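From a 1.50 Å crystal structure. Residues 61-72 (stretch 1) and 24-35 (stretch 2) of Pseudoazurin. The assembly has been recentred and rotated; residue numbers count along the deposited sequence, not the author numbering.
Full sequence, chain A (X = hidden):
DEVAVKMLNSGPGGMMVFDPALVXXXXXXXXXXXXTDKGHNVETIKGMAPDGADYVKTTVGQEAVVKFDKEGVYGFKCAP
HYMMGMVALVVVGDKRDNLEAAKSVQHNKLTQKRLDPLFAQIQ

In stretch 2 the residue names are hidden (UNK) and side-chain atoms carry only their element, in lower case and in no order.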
ATOM      1  N   GLY A  61       9.557  -7.961  -9.293  1.00 12.40           N
ATOM      2  CA  GLY A  61       9.390  -9.412  -9.498  1.00 13.06           C
ATOM      3  C   GLY A  61       9.846 -10.308  -8.362  1.00 13.06           C
ATOM      4  O   GLY A  61       9.794 -11.558  -8.507  1.00 13.77           O
ATOM      5  N   GLN A  62      10.264  -9.733  -7.224  1.00 13.61           N
ATOM      6  CA  GLN A  62      10.711 -10.545  -6.067  1.00 13.75           C
ATOM      7  C   GLN A  62       9.694 -10.494  -4.937  1.00 13.01           C
ATOM      8  O   GLN A  62       8.997  -9.470  -4.672  1.00 12.28           O
ATOM      9  CB  GLN A  62      12.016  -9.963  -5.473  1.00 15.34           C
ATOM     10  CG  GLN A  62      13.165 -10.131  -6.431  1.00 17.92           C
ATOM     11  CD  GLN A  62      14.524 -10.025  -5.818  1.00 19.40           C
ATOM     12  OE1 GLN A  62      15.496 -10.296  -6.559  1.00 20.68           O
ATOM     13  NE2 GLN A  62      14.744  -9.589  -4.584  1.00 20.10           N
ATOM     14  N   GLU A  63       9.712 -11.584  -4.131  1.00 13.02           N
ATOM     15  CA  GLU A  63       8.821 -11.575  -2.909  1.00 13.57           C
ATOM     16  C   GLU A  63       9.534 -10.549  -1.990  1.00 13.40           C
ATOM     17  O   GLU A  63      10.812 -10.409  -2.098  1.00 13.24           O
ATOM     18  CB  GLU A  63       9.060 -12.833  -2.102  1.00 15.04           C
ATOM     19  CG  GLU A  63       8.896 -14.177  -2.650  1.00 18.37           C
ATOM     20  CD  GLU A  63       8.299 -15.224  -1.697  1.00 19.71           C
ATOM     21  OE1 GLU A  63       8.519 -15.100  -0.476  1.00 20.41           O
ATOM     22  OE2 GLU A  63       7.616 -16.085  -2.226  1.00 21.06           O
ATOM     23  N   ALA A  64       8.797  -9.912  -1.130  1.00 12.61           N
ATOM     24  CA  ALA A  64       9.424  -8.930  -0.239  1.00 12.49           C
ATOM     25  C   ALA A  64       8.626  -8.905   1.056  1.00 12.62           C
ATOM     26  O   ALA A  64       7.423  -9.186   1.003  1.00 13.86           O
ATOM     27  CB  ALA A  64       9.306  -7.501  -0.875  1.00 12.51           C
ATOM     28  N   VAL A  65       9.303  -8.668   2.106  1.00 12.85           N
ATOM     29  CA  VAL A  65       8.667  -8.541   3.404  1.00 12.73           C
ATOM     30  C   VAL A  65       8.964  -7.137   3.953  1.00 12.59           C
ATOM     31  O   VAL A  65      10.064  -6.569   3.914  1.00 13.50           O
ATOM     32  CB  VAL A  65       9.140  -9.673   4.356  1.00 13.37           C
ATOM     33  CG1 VAL A  65       8.590  -9.292   5.766  1.00 13.63           C
ATOM     34  CG2 VAL A  65       8.650 -11.009   3.861  1.00 13.93           C
ATOM     35  N   VAL A  66       7.850  -6.569   4.511  1.00 12.13           N
ATOM     36  CA  VAL A  66       7.960  -5.257   5.164  1.00 12.16           C
ATOM     37  C   VAL A  66       7.395  -5.397   6.581  1.00 12.38           C
ATOM     38  O   VAL A  66       6.223  -5.776   6.757  1.00 13.16           O
ATOM     39  CB  VAL A  66       7.184  -4.163   4.362  1.00 12.29           C
ATOM     40  CG1 VAL A  66       7.338  -2.755   5.038  1.00 12.76           C
ATOM     41  CG2 VAL A  66       7.731  -4.129   2.932  1.00 13.17           C
ATOM     42  N   LYS A  67       8.252  -5.103   7.556  1.00 12.68           N
ATOM     43  CA  LYS A  67       7.807  -5.153   8.961  1.00 13.82           C
ATOM     44  C   LYS A  67       7.356  -3.714   9.318  1.00 13.91           C
ATOM     45  O   LYS A  67       7.960  -2.695   8.785  1.00 14.17           O
ATOM     46  CB  LYS A  67       8.851  -5.747   9.880  1.00 14.39           C
ATOM     47  CG  LYS A  67       8.337  -6.109  11.279  1.00 14.92           C
ATOM     48  CD  LYS A  67       9.449  -6.762  12.054  1.00 15.49           C
ATOM     49  CE  LYS A  67       9.259  -7.354  13.408  1.00 15.93           C
ATOM     50  NZ  LYS A  67       8.117  -8.293  13.378  1.00 16.42           N
ATOM     51  N   PHE A  68       6.316  -3.626  10.124  1.00 13.82           N
ATOM     52  CA  PHE A  68       5.725  -2.353  10.490  1.00 14.26           C
ATOM     53  C   PHE A  68       5.809  -2.126  11.994  1.00 15.97           C
ATOM     54  O   PHE A  68       5.201  -2.903  12.763  1.00 17.11           O
ATOM     55  CB  PHE A  68       4.279  -2.245  10.047  1.00 13.46           C
ATOM     56  CG  PHE A  68       4.078  -2.245   8.585  1.00 12.93           C
ATOM     57  CD1 PHE A  68       4.005  -3.403   7.813  1.00 12.66           C
ATOM     58  CD2 PHE A  68       3.894  -1.003   7.947  1.00 13.17           C
ATOM     59  CE1 PHE A  68       3.803  -3.340   6.434  1.00 12.57           C
ATOM     60  CE2 PHE A  68       3.712  -0.906   6.578  1.00 12.94           C
ATOM     61  CZ  PHE A  68       3.662  -2.056   5.807  1.00 12.62           C
ATOM     62  N   ASP A  69       6.460  -1.032  12.393  1.00 18.05           N
ATOM     63  CA  ASP A  69       6.477  -0.734  13.816  1.00 19.20           C
ATOM     64  C   ASP A  69       5.755   0.543  14.179  1.00 18.52           C
ATOM     65  O   ASP A  69       5.097   0.552  15.242  1.00 18.78           O
ATOM     66  CB  ASP A  69       7.888  -0.887  14.399  1.00 21.36           C
ATOM     67  CG  ASP A  69       8.650   0.317  13.833  1.00 23.26           C
ATOM     68  OD1 ASP A  69       8.816   0.323  12.595  1.00 24.08           O
ATOM     69  OD2 ASP A  69       8.936   1.260  14.645  1.00 25.62           O
ATOM     70  N   LYS A  70       5.836   1.573  13.360  1.00 16.97           N
ATOM     71  CA  LYS A  70       5.199   2.859  13.690  1.00 15.88           C
ATOM     72  C   LYS A  70       3.739   2.754  13.385  1.00 14.87           C
ATOM     73  O   LYS A  70       3.404   2.288  12.240  1.00 15.08           O
ATOM     74  CB  LYS A  70       5.787   3.999  12.870  1.00 17.54           C
ATOM     75  CG  LYS A  70       7.312   4.112  12.838  1.00 18.10           C
ATOM     76  CD  LYS A  70       7.811   4.871  14.049  1.00 19.46           C
ATOM     77  CE  LYS A  70       9.381   4.717  14.044  1.00 19.58           C
ATOM     78  NZ  LYS A  70       9.856   5.600  15.153  1.00 20.46           N
ATOM     79  N   GLU A  71       2.852   3.163  14.214  1.00 13.43           N
ATOM     80  CA  GLU A  71       1.391   3.146  13.882  1.00 12.95           C
ATOM     81  C   GLU A  71       1.027   4.299  12.932  1.00 13.24           C
ATOM     82  O   GLU A  71       1.733   5.340  12.893  1.00 15.17           O
ATOM     83  CB  GLU A  71       0.601   3.339  15.177  1.00 12.13           C
ATOM     84  CG  GLU A  71       0.804   2.145  16.165  1.00 12.36           C
ATOM     85  CD  GLU A  71      -0.247   2.256  17.253  1.00 14.00           C
ATOM     86  OE1 GLU A  71      -1.235   2.960  17.210  1.00 14.05           O
ATOM     87  OE2 GLU A  71      -0.033   1.538  18.195  1.00 14.98           O
ATOM     88  N   GLY A  72      -0.046   4.125  12.195  1.00 13.50           N
ATOM     89  CA  GLY A  72      -0.473   5.174  11.245  1.00 11.96           C
ATOM     90  C   GLY A  72      -0.851   4.557   9.898  1.00 10.98           C
ATOM     91  O   GLY A  72      -1.028   3.349   9.771  1.00 10.23           O
ATOM     92  N   UNK A  24      -5.240  -4.147   7.405  1.00 14.07           N
ATOM     93  CA  UNK A  24      -5.276  -3.676   8.823  1.00 14.39           C
ATOM     94  C   UNK A  24      -4.266  -4.469   9.625  1.00 14.09           C
ATOM     95  O   UNK A  24      -4.406  -5.712   9.578  1.00 14.54           O
ATOM     96  n   UNK A  24     -11.597  -1.503   6.799  1.00 25.25           N
ATOM     97  n   UNK A  24     -10.099  -2.791   8.026  1.00 23.48           N
ATOM     98  c   UNK A  24      -7.678  -2.839   8.572  1.00 18.81           C
ATOM     99  c   UNK A  24      -9.082  -2.967   9.116  1.00 21.64           C
ATOM    100  c   UNK A  24     -10.773  -1.659   7.852  1.00 24.49           C
ATOM    101  c   UNK A  24      -6.675  -3.674   9.369  1.00 16.32           C
ATOM    102  n   UNK A  24     -10.638  -0.632   8.689  1.00 24.48           N
ATOM    103  N   UNK A  25      -3.291  -3.913  10.263  1.00 13.17           N
ATOM    104  CA  UNK A  25      -2.225  -4.607  10.993  1.00 13.48           C
ATOM    105  C   UNK A  25      -2.100  -3.983  12.392  1.00 14.17           C
ATOM    106  O   UNK A  25      -2.523  -2.877  12.629  1.00 13.30           O
ATOM    107  c   UNK A  25      -0.862  -4.251  10.308  1.00 13.77           C
ATOM    108  c   UNK A  25      -0.633  -4.784   8.896  1.00 13.95           C
ATOM    109  c   UNK A  25       0.818  -4.522   8.482  1.00 13.52           C
ATOM    110  c   UNK A  25      -0.861  -6.272   8.852  1.00 14.51           C
ATOM    111  N   UNK A  26      -1.366  -4.726  13.204  1.00 13.18           N
ATOM    112  CA  UNK A  26      -0.990  -4.309  14.546  1.00 14.57           C
ATOM    113  C   UNK A  26       0.508  -4.023  14.462  1.00 14.22           C
ATOM    114  O   UNK A  26       1.143  -4.559  13.543  1.00 13.81           O
ATOM    115  c   UNK A  26      -2.674  -4.413  17.964  1.00 21.81           C
ATOM    116  c   UNK A  26      -2.664  -5.745  15.766  1.00 18.45           C
ATOM    117  c   UNK A  26      -1.149  -5.447  15.577  1.00 16.05           C
ATOM    118  n   UNK A  26      -2.429  -4.747  19.426  1.00 22.36           N
ATOM    119  c   UNK A  26      -2.948  -5.786  17.267  1.00 20.80           C
ATOM    120  N   UNK A  27       0.977  -3.185  15.365  1.00 13.99           N
ATOM    121  CA  UNK A  27       2.420  -2.877  15.391  1.00 14.42           C
ATOM    122  C   UNK A  27       3.156  -4.213  15.595  1.00 13.58           C
ATOM    123  O   UNK A  27       2.757  -5.064  16.419  1.00 13.69           O
ATOM    124  c   UNK A  27       1.217  -1.619  17.084  1.00 14.50           C
ATOM    125  c   UNK A  27       2.551  -1.900  16.562  1.00 14.98           C
ATOM    126  c   UNK A  27       0.241  -2.568  16.471  1.00 14.24           C
ATOM    127  N   UNK A  28       4.243  -4.400  14.860  1.00 13.41           N
ATOM    128  CA  UNK A  28       5.044  -5.651  14.908  1.00 12.46           C
ATOM    129  C   UNK A  28       4.651  -6.560  13.737  1.00 11.90           C
ATOM    130  O   UNK A  28       5.495  -7.391  13.387  1.00 12.48           O
ATOM    131  N   UNK A  29       3.436  -6.381  13.130  1.00 11.30           N
ATOM    132  CA  UNK A  29       3.011  -7.205  12.013  1.00 10.83           C
ATOM    133  C   UNK A  29       3.927  -6.949  10.783  1.00 10.85           C
ATOM    134  O   UNK A  29       4.504  -5.846  10.623  1.00 10.41           O
ATOM    135  c   UNK A  29       1.588  -7.249  11.635  1.00 10.58           C
ATOM    136  o   UNK A  29      -0.558  -7.317  12.680  1.00 10.83           O
ATOM    137  c   UNK A  29       0.586  -7.684  12.678  1.00 10.56           C
ATOM    138  o   UNK A  29       0.995  -8.533  13.569  1.00 11.32           O
ATOM    139  N   UNK A  30       3.951  -7.889   9.900  1.00 10.62           N
ATOM    140  CA  UNK A  30       4.645  -7.761   8.622  1.00 11.25           C
ATOM    141  C   UNK A  30       3.665  -8.121   7.502  1.00 10.99           C
ATOM    142  O   UNK A  30       2.595  -8.794   7.626  1.00 11.67           O
ATOM    143  c   UNK A  30       5.964  -8.501   8.621  1.00 11.81           C
ATOM    144  o   UNK A  30       5.674  -9.897   8.670  1.00 12.64           O
ATOM    145  N   UNK A  31       4.008  -7.630   6.287  1.00 10.58           N
ATOM    146  CA  UNK A  31       3.280  -8.087   5.085  1.00  9.83           C
ATOM    147  C   UNK A  31       4.341  -8.815   4.232  1.00 11.10           C
ATOM    148  O   UNK A  31       5.423  -8.293   4.106  1.00 10.91           O
ATOM    149  c   UNK A  31       2.657  -6.893   4.245  1.00  9.42           C
ATOM    150  c   UNK A  31       2.186  -7.330   2.833  1.00  8.36           C
ATOM    151  c   UNK A  31       1.505  -6.242   5.035  1.00  8.55           C
ATOM    152  c   UNK A  31       1.005  -4.841   4.448  1.00  7.38           C
ATOM    153  N   UNK A  32       3.905  -9.924   3.664  1.00 11.06           N
ATOM    154  CA  UNK A  32       4.764 -10.544   2.617  1.00 12.26           C
ATOM    155  C   UNK A  32       4.010 -10.260   1.291  1.00 12.41           C
ATOM    156  O   UNK A  32       2.840 -10.700   1.028  1.00 12.81           O
ATOM    157  c   UNK A  32       4.839 -12.051   2.861  1.00 13.49           C
ATOM    158  c   UNK A  32       5.813 -12.753   1.900  1.00 16.55           C
ATOM    159  n   UNK A  32       8.315 -14.673   2.297  1.00 20.49           N
ATOM    160  c   UNK A  32       7.052 -14.599   3.132  1.00 19.82           C
ATOM    161  c   UNK A  32       5.841 -14.287   2.250  1.00 18.05           C
ATOM    162  N   UNK A  33       4.644  -9.557   0.393  1.00 11.10           N
ATOM    163  CA  UNK A  33       4.078  -9.200  -0.930  1.00 11.71           C
ATOM    164  C   UNK A  33       4.576 -10.345  -1.876  1.00 12.54           C
ATOM    165  O   UNK A  33       5.768 -10.556  -1.857  1.00 12.74           O
ATOM    166  c   UNK A  33       4.708  -7.871  -1.443  1.00 10.70           C
ATOM    167  c   UNK A  33       4.869  -6.249   0.487  1.00 10.24           C
ATOM    168  c   UNK A  33       2.409  -5.094  -0.298  1.00 10.82           C
ATOM    169  c   UNK A  33       4.402  -5.122   1.157  1.00 11.04           C
ATOM    170  c   UNK A  33       4.124  -6.700  -0.655  1.00 10.35           C
ATOM    171  c   UNK A  33       3.150  -4.579   0.798  1.00 10.86           C
ATOM    172  c   UNK A  33       2.956  -6.140  -1.030  1.00 10.38           C
ATOM    173  N   UNK A  34       3.597 -10.990  -2.503  1.00 13.12           N
ATOM    174  CA  UNK A  34       3.918 -12.152  -3.354  1.00 13.62           C
ATOM    175  C   UNK A  34       3.878 -11.809  -4.827  1.00 13.81           C
ATOM    176  O   UNK A  34       2.841 -11.341  -5.265  1.00 14.15           O
ATOM    177  c   UNK A  34       2.847 -13.222  -2.988  1.00 13.82           C
ATOM    178  c   UNK A  34       1.759 -14.614  -1.250  1.00 14.65           C
ATOM    179  c   UNK A  34       4.292 -14.500  -1.371  1.00 15.16           C
ATOM    180  c   UNK A  34       2.996 -13.776  -1.543  1.00 14.25           C
ATOM    181  N   UNK A  35       4.960 -12.156  -5.528  1.00 13.93           N
ATOM    182  CA  UNK A  35       5.025 -11.906  -6.965  1.00 13.96           C
ATOM    183  C   UNK A  35       4.195 -12.924  -7.730  1.00 13.83           C
ATOM    184  O   UNK A  35       4.751 -13.615  -8.607  1.00 13.62           O
ATOM    185  c   UNK A  35       6.208 -12.783  -4.988  1.00 14.01           C
ATOM    186  c   UNK A  35       7.010 -13.080  -6.284  1.00 14.72           C
ATOM    187  c   UNK A  35       6.553 -11.971  -7.235  1.00 14.48           C
TER

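Position 24 carries four carbons and three nitrogens: three carbons, a nitrogen, then a carbon bearing two more nitrogens. This guanidinium chain is Arg-24, whose side chain is out of reach of stretch 1. Position 25 has four carbons forked at the second, hence Leu-25; its CD1 lies 3.4 Å from Phe-68 CD1. Position 26 has four carbons in a row ending in nitrogen, with the CA-to-CB bond pointing away from stretch 1: Lys-26.

At position 27 three carbons close a ring onto the backbone N, which defines Pro-27. Its CG is 3.6 Å from Glu-71 OE2, and its CB 3.8 Å from Asp-69 O. Position 28 has no side-chain atoms, and its phi/psi of 98/-21° would jam a CB against the preceding carbonyl; it is Gly-28. Its N donates to Phe-68 O (2.7 Å, 158°), while its O accepts from Lys-67 NZ at 2.8 Å. Position 29 shows two carbons, the second carrying two oxygens: Asp-29. Its CA-to-CB bond points away from stretch 1, and OD2 accepts from Lys-26 N at 2.8 Å, bracing the type II turn closed by Asp-29 N to Lys-26 O (3.0 Å).

Position 30, one carbon and one oxygen, is Ser-30, with CB 4.0 Å from Val-65 CG1. Position 31 has four carbons forked at the first, one arm two carbons long: Ile-31, whose CD1 meets Phe-68 CE1 at 3.7 Å. Position 32 is again four carbons ending in nitrogen, but here the nitrogen lies 2.8 Å from Glu-63 OE1; Lys-32 NZ thus forms a salt bridge. Position 33 has one carbon followed by a six-carbon ring without oxygen: Phe-33. Val-66 CG2 approaches its ring edge, 3.9 Å from CE2. Position 34, four carbons forked at the second, is Leu-34; CD2 comes within 3.8 Å of Glu-63 OE2. Position 35 closes three carbons onto N: Pro-35, with CB 3.5 Å from Gly-61 O.

The contact is built on an antiparallel strand pair, 64-67 and 30-34, with axes at 164°; 863 Å² is buried between the stretches, both sides summed. Reciprocal backbone bonds fix the register: Val-66 N to Ile-31 O (3.0 Å), Ile-31 N to Val-66 O (2.9 Å), Ala-64 N to Phe-33 O (3.2 Å) and Phe-33 N to Ala-64 O (2.9 Å). Phe-68 N to Asp-29 O (2.9 Å) extends the ladder into the turn. Alternation places Ala-64, Val-66, Ile-31 and Phe-33 on one face, and Val-65, Lys-67, Ser-30 and Lys-32 on the other. The Phe-68 ring adds apolar packing against Leu-25 and Ile-31.

Stretch 2 24-35: RLKPGDSIKFLP
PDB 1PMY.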